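Local atomic coordinates of acyl-coenzyme A thioesterase PaaI (Escherichia coli, PDB entry 1PSU), a protein that hydrolyses acyl-coenzyme A thioesters of the phenylacetate degradation pathway, preferring ring-hydroxylated phenylacetyl-CoA substrates. Residues Val35-Val40 with Thr93-Ala98; Gln71-Val76 with Ser129-Gly134. One frame throughout, in Å; residues are numbered along the deposited sequence.

Both contacts are antiparallel pairings within one sheet of the hot dog fold, and they lie on opposite sides of the chain's centre, their own centres about 23 Å apart. Contact 1 is the more central, about 8 Å from the centre of the chain. It joins strands 33-39 and 93-103, with one face buried against helix 53-69 and the other carrying V35 and a group of threonines that are at least partly exposed. Contact 2, about 16 Å out, pairs strand 75-84, one of the two outermost in this chain, with the end of strand 121-131. There regular pairing gives way to loops, a water joins the backbone bonds, and a leucine methyl covers a face of an arginine's guanidinium. Buried areas are similar, 484 and 523 Å².

Contact 1 (Val35-Val40 with Thr93-Ala98); sequences VVTMTV and TLTATA
V35 meets T95 and T97 through its two methyl branches. V35 CG1, held anti to the backbone N (chi1 -179°), crosses to T95 CG2 at a tight 3.4 Å, while CG2 lies alongside T97, pointing the same way. With both branches cut away by an alanine here, the T95 methyl is likely to lose its close neighbour and a gap to open beside T95 and T97. V36 pairs through its backbone, V36 N to A96 O and A96 N to V36 O both measuring 2.7 Å. Its side chain turns to the other face, with L94 and A96, where L59 of helix 53-69 covers it; this is the hot dog fold's antiparallel sheet packed on its central helix, and the strand axes here run at 160°. T37 CG2 crosses to T93 CG2 (3.6 Å), and T37 also crosses T95. Selenomethionine M38 is gripped twice: M38 N lies in the carbonyl plane of L94 O at 2.9 Å, and L94 N meets M38 O almost head-on at 2.8 Å. T39 and T93 cross with their hydroxyls, T39 OG1 and T93 OG1, 3.9 Å apart. Beyond the strand, V40 CG2 presses on L94 CD1 at 3.5 Å, closer than usual for carbons.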
loop_
_atom_site.group_PDB
_atom_site.type_symbol
_atom_site.label_atom_id
_atom_site.label_comp_id
_atom_site.label_asym_id
_atom_site.label_seq_id
_atom_site.Cartn_x
_atom_site.Cartn_y
_atom_site.Cartn_z
ATOM N N VAL B 35 -10.927 9.495 10.723
ATOM C CA VAL B 35 -9.829 9.118 11.586
ATOM C C VAL B 35 -9.999 7.639 11.820
ATOM O O VAL B 35 -11.082 7.161 12.187
ATOM C CB VAL B 35 -9.826 9.886 12.930
ATOM C CG1 VAL B 35 -8.627 9.453 13.768
ATOM C CG2 VAL B 35 -9.755 11.376 12.674
ATOM N N VAL B 36 -8.925 6.906 11.568
ATOM C CA VAL B 36 -8.948 5.470 11.705
ATOM C C VAL B 36 -7.814 5.031 12.607
ATOM O O VAL B 36 -6.802 5.719 12.700
ATOM C CB VAL B 36 -8.860 4.842 10.301
ATOM C CG1 VAL B 36 -7.935 3.665 10.293
ATOM C CG2 VAL B 36 -10.260 4.454 9.842
ATOM N N THR B 37 -7.998 3.905 13.295
ATOM C CA THR B 37 -6.989 3.384 14.220
ATOM C C THR B 37 -6.695 1.902 14.000
ATOM O O THR B 37 -7.568 1.131 13.594
ATOM C CB THR B 37 -7.428 3.548 15.692
ATOM O OG1 THR B 37 -7.826 4.903 15.924
ATOM C CG2 THR B 37 -6.275 3.214 16.622
HETATM N N MSE B 38 -5.462 1.509 14.292
HETATM C CA MSE B 38 -5.033 0.127 14.140
HETATM C C MSE B 38 -3.860 -0.165 15.079
HETATM O O MSE B 38 -3.029 0.703 15.342
HETATM C CB MSE B 38 -4.616 -0.113 12.685
HETATM C CG MSE B 38 -4.090 -1.502 12.375
HETATM SE SE MSE B 38 -2.972 -1.492 10.763
HETATM C CE MSE B 38 -4.255 -1.987 9.437
ATOM N N THR B 39 -3.803 -1.381 15.599
ATOM C CA THR B 39 -2.703 -1.753 16.472
ATOM C C THR B 39 -1.740 -2.634 15.695
ATOM O O THR B 39 -2.163 -3.556 15.007
ATOM C CB THR B 39 -3.205 -2.514 17.707
ATOM O OG1 THR B 39 -3.919 -1.610 18.562
ATOM C CG2 THR B 39 -2.040 -3.117 18.482
ATOM N N VAL B 40 -0.449 -2.330 15.782
ATOM C CA VAL B 40 0.548 -3.122 15.080
ATOM C C VAL B 40 0.709 -4.454 15.795
ATOM O O VAL B 40 0.992 -4.498 16.995
ATOM C CB VAL B 40 1.911 -2.416 15.034
ATOM C CG1 VAL B 40 2.912 -3.281 14.291
ATOM C CG2 VAL B 40 1.772 -1.059 14.351
ATOM N N THR B 93 0.170 1.808 18.607
ATOM C CA THR B 93 -1.192 2.103 18.173
ATOM C C THR B 93 -1.075 3.217 17.155
ATOM O O THR B 93 -0.589 4.304 17.464
ATOM C CB THR B 93 -2.086 2.547 19.340
ATOM O OG1 THR B 93 -2.203 1.471 20.281
ATOM C CG2 THR B 93 -3.486 2.901 18.828
ATOM N N LEU B 94 -1.504 2.918 15.935
ATOM C CA LEU B 94 -1.419 3.859 14.833
ATOM C C LEU B 94 -2.756 4.498 14.504
ATOM O O LEU B 94 -3.785 3.824 14.402
ATOM C CB LEU B 94 -0.857 3.149 13.597
ATOM C CG LEU B 94 0.492 2.470 13.838
ATOM C CD1 LEU B 94 0.976 1.799 12.566
ATOM C CD2 LEU B 94 1.499 3.504 14.321
ATOM N N THR B 95 -2.731 5.816 14.352
ATOM C CA THR B 95 -3.925 6.571 14.033
ATOM C C THR B 95 -3.684 7.267 12.704
ATOM O O THR B 95 -2.671 7.948 12.518
ATOM C CB THR B 95 -4.228 7.622 15.120
ATOM O OG1 THR B 95 -4.336 6.971 16.396
ATOM C CG2 THR B 95 -5.537 8.335 14.811
ATOM N N ALA B 96 -4.621 7.076 11.785
ATOM C CA ALA B 96 -4.543 7.668 10.463
ATOM C C ALA B 96 -5.694 8.658 10.275
ATOM O O ALA B 96 -6.870 8.299 10.399
ATOM C CB ALA B 96 -4.600 6.559 9.411
ATOM N N THR B 97 -5.336 9.909 10.004
ATOM C CA THR B 97 -6.298 10.982 9.802
ATOM C C THR B 97 -6.286 11.466 8.363
ATOM O O THR B 97 -5.244 11.856 7.852
ATOM C CB THR B 97 -5.967 12.184 10.698
ATOM O OG1 THR B 97 -5.972 11.765 12.066
ATOM C CG2 THR B 97 -6.986 13.314 10.509
ATOM N N ALA B 98 -7.435 11.429 7.700
ATOM C CA ALA B 98 -7.509 11.883 6.316
ATOM C C ALA B 98 -8.321 13.171 6.249
ATOM O O ALA B 98 -9.433 13.243 6.772
ATOM C CB ALA B 98 -8.154 10.801 5.447
#

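Contact 2 (Gln71-Val76 with Ser129-Gly134); sequences QGLAAV and SHRIGG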
loop_
_atom_site.group_PDB
_atom_site.type_symbol
_atom_site.label_atom_id
_atom_site.label_comp_id
_atom_site.label_asym_id
_atom_site.label_seq_id
_atom_site.Cartn_x
_atom_site.Cartn_y
_atom_site.Cartn_z
ATOM N N GLN B 71 -19.012 11.740 1.510
ATOM C CA GLN B 71 -20.002 12.613 0.890
ATOM C C GLN B 71 -21.170 11.823 0.297
ATOM O O GLN B 71 -22.195 12.403 -0.055
ATOM C CB GLN B 71 -19.350 13.460 -0.215
ATOM C CG GLN B 71 -18.091 14.247 0.207
ATOM C CD GLN B 71 -16.796 13.408 0.237
ATOM O OE1 GLN B 71 -15.704 13.941 0.467
ATOM N NE2 GLN B 71 -16.921 12.101 0.015
ATOM N N GLY B 72 -21.014 10.507 0.178
ATOM C CA GLY B 72 -22.073 9.683 -0.374
ATOM C C GLY B 72 -21.895 9.327 -1.837
ATOM O O GLY B 72 -22.729 8.635 -2.412
ATOM N N LEU B 73 -20.805 9.791 -2.442
ATOM C CA LEU B 73 -20.518 9.509 -3.851
ATOM C C LEU B 73 -19.326 8.566 -3.999
ATOM O O LEU B 73 -18.203 8.923 -3.655
ATOM C CB LEU B 73 -20.223 10.819 -4.586
ATOM C CG LEU B 73 -21.430 11.755 -4.646
ATOM C CD1 LEU B 73 -20.989 13.136 -5.062
ATOM C CD2 LEU B 73 -22.452 11.179 -5.621
ATOM N N ALA B 74 -19.580 7.366 -4.508
ATOM C CA ALA B 74 -18.531 6.381 -4.704
ATOM C C ALA B 74 -17.302 6.982 -5.395
ATOM O O ALA B 74 -17.404 7.645 -6.437
ATOM C CB ALA B 74 -19.065 5.209 -5.505
ATOM N N ALA B 75 -16.138 6.754 -4.796
ATOM C CA ALA B 75 -14.892 7.269 -5.339
ATOM C C ALA B 75 -13.775 6.263 -5.108
ATOM O O ALA B 75 -13.815 5.469 -4.161
ATOM C CB ALA B 75 -14.551 8.601 -4.696
ATOM N N VAL B 76 -12.771 6.313 -5.974
ATOM C CA VAL B 76 -11.648 5.394 -5.909
ATOM C C VAL B 76 -10.316 6.164 -6.050
ATOM O O VAL B 76 -10.304 7.335 -6.434
ATOM C CB VAL B 76 -11.808 4.348 -7.038
ATOM C CG1 VAL B 76 -11.313 4.911 -8.369
ATOM C CG2 VAL B 76 -11.104 3.075 -6.669
ATOM N N SER B 129 -8.448 11.232 -5.624
ATOM C CA SER B 129 -9.611 10.378 -5.806
ATOM C C SER B 129 -10.316 10.689 -7.126
ATOM O O SER B 129 -10.165 11.771 -7.681
ATOM C CB SER B 129 -10.579 10.555 -4.633
ATOM O OG SER B 129 -11.021 11.890 -4.521
ATOM N N HIS B 130 -11.105 9.731 -7.595
ATOM C CA HIS B 130 -11.859 9.837 -8.838
ATOM C C HIS B 130 -13.232 9.211 -8.573
ATOM O O HIS B 130 -13.316 8.050 -8.185
ATOM C CB HIS B 130 -11.098 9.071 -9.933
ATOM C CG HIS B 130 -11.843 8.923 -11.220
ATOM N ND1 HIS B 130 -12.736 7.899 -11.454
ATOM C CD2 HIS B 130 -11.803 9.658 -12.358
ATOM C CE1 HIS B 130 -13.215 8.010 -12.682
ATOM N NE2 HIS B 130 -12.665 9.066 -13.250
ATOM N N ARG B 131 -14.304 9.975 -8.752
ATOM C CA ARG B 131 -15.638 9.427 -8.520
ATOM C C ARG B 131 -16.083 8.468 -9.618
ATOM O O ARG B 131 -15.753 8.652 -10.785
ATOM C CB ARG B 131 -16.643 10.564 -8.332
ATOM C CG ARG B 131 -16.589 11.085 -6.919
ATOM C CD ARG B 131 -17.228 12.418 -6.734
ATOM N NE ARG B 131 -17.117 12.821 -5.337
ATOM C CZ ARG B 131 -17.592 13.956 -4.847
ATOM N NH1 ARG B 131 -18.218 14.821 -5.638
ATOM N NH2 ARG B 131 -17.437 14.220 -3.563
ATOM N N ILE B 132 -16.833 7.442 -9.229
ATOM C CA ILE B 132 -17.297 6.432 -10.170
ATOM C C ILE B 132 -18.814 6.223 -10.103
ATOM O O ILE B 132 -19.369 5.850 -9.061
ATOM C CB ILE B 132 -16.635 5.067 -9.881
ATOM C CG1 ILE B 132 -15.169 5.263 -9.519
ATOM C CG2 ILE B 132 -16.758 4.158 -11.094
ATOM C CD1 ILE B 132 -14.540 4.033 -8.886
ATOM N N GLY B 133 -19.484 6.450 -11.223
ATOM C CA GLY B 133 -20.918 6.242 -11.275
ATOM C C GLY B 133 -21.806 6.876 -10.219
ATOM O O GLY B 133 -22.097 8.070 -10.283
ATOM N N GLY B 134 -22.257 6.084 -9.250
ATOM C CA GLY B 134 -23.162 6.623 -8.246
ATOM C C GLY B 134 -22.804 6.549 -6.774
ATOM O O GLY B 134 -21.776 7.075 -6.343
HETATM O O HOH W 1 -19.616 8.674 -7.770
#
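The guanidinium of R131 is met from two directions by Q71 and L73. L73 CD1 stands over one face, offset toward the rim and 3.3 Å from R131 NH1. Q71 comes in at the edge, its CG 3.8 Å from R131 NH2 and its amide turned 68° from the guanidinium plane, while its OE1 is hydrogen-bonded to Y110 OH. An R131 chain extended from CG to NE (chi2 164°, chi3 -180°) carries the charge this far, passing A75 CB on the way. On the side of V76, the I132 and V76 side chains cross, and I132 CD1 presses on V76 CB at 3.3 Å, tighter than normal van der Waals contact. The backbone bonds set the register of these side chains. V76 and H130 form the hydrogen-bonded antiparallel pair that joins strand 75-84 to strand 121-131. Further on, I132 N reaches A74 O (2.9 Å) from above the carbonyl plane, and A74 N bonds to G134 O (2.9 Å). A water lies 2.8 Å from A74 O and near G134 O. With no carboxylate in either segment, R131 lies here against the L73 methyl over its face and the Q71 carbons at its edge, so the grip across this contact probably owes more to backbone bonds and dispersion than to charge pairing.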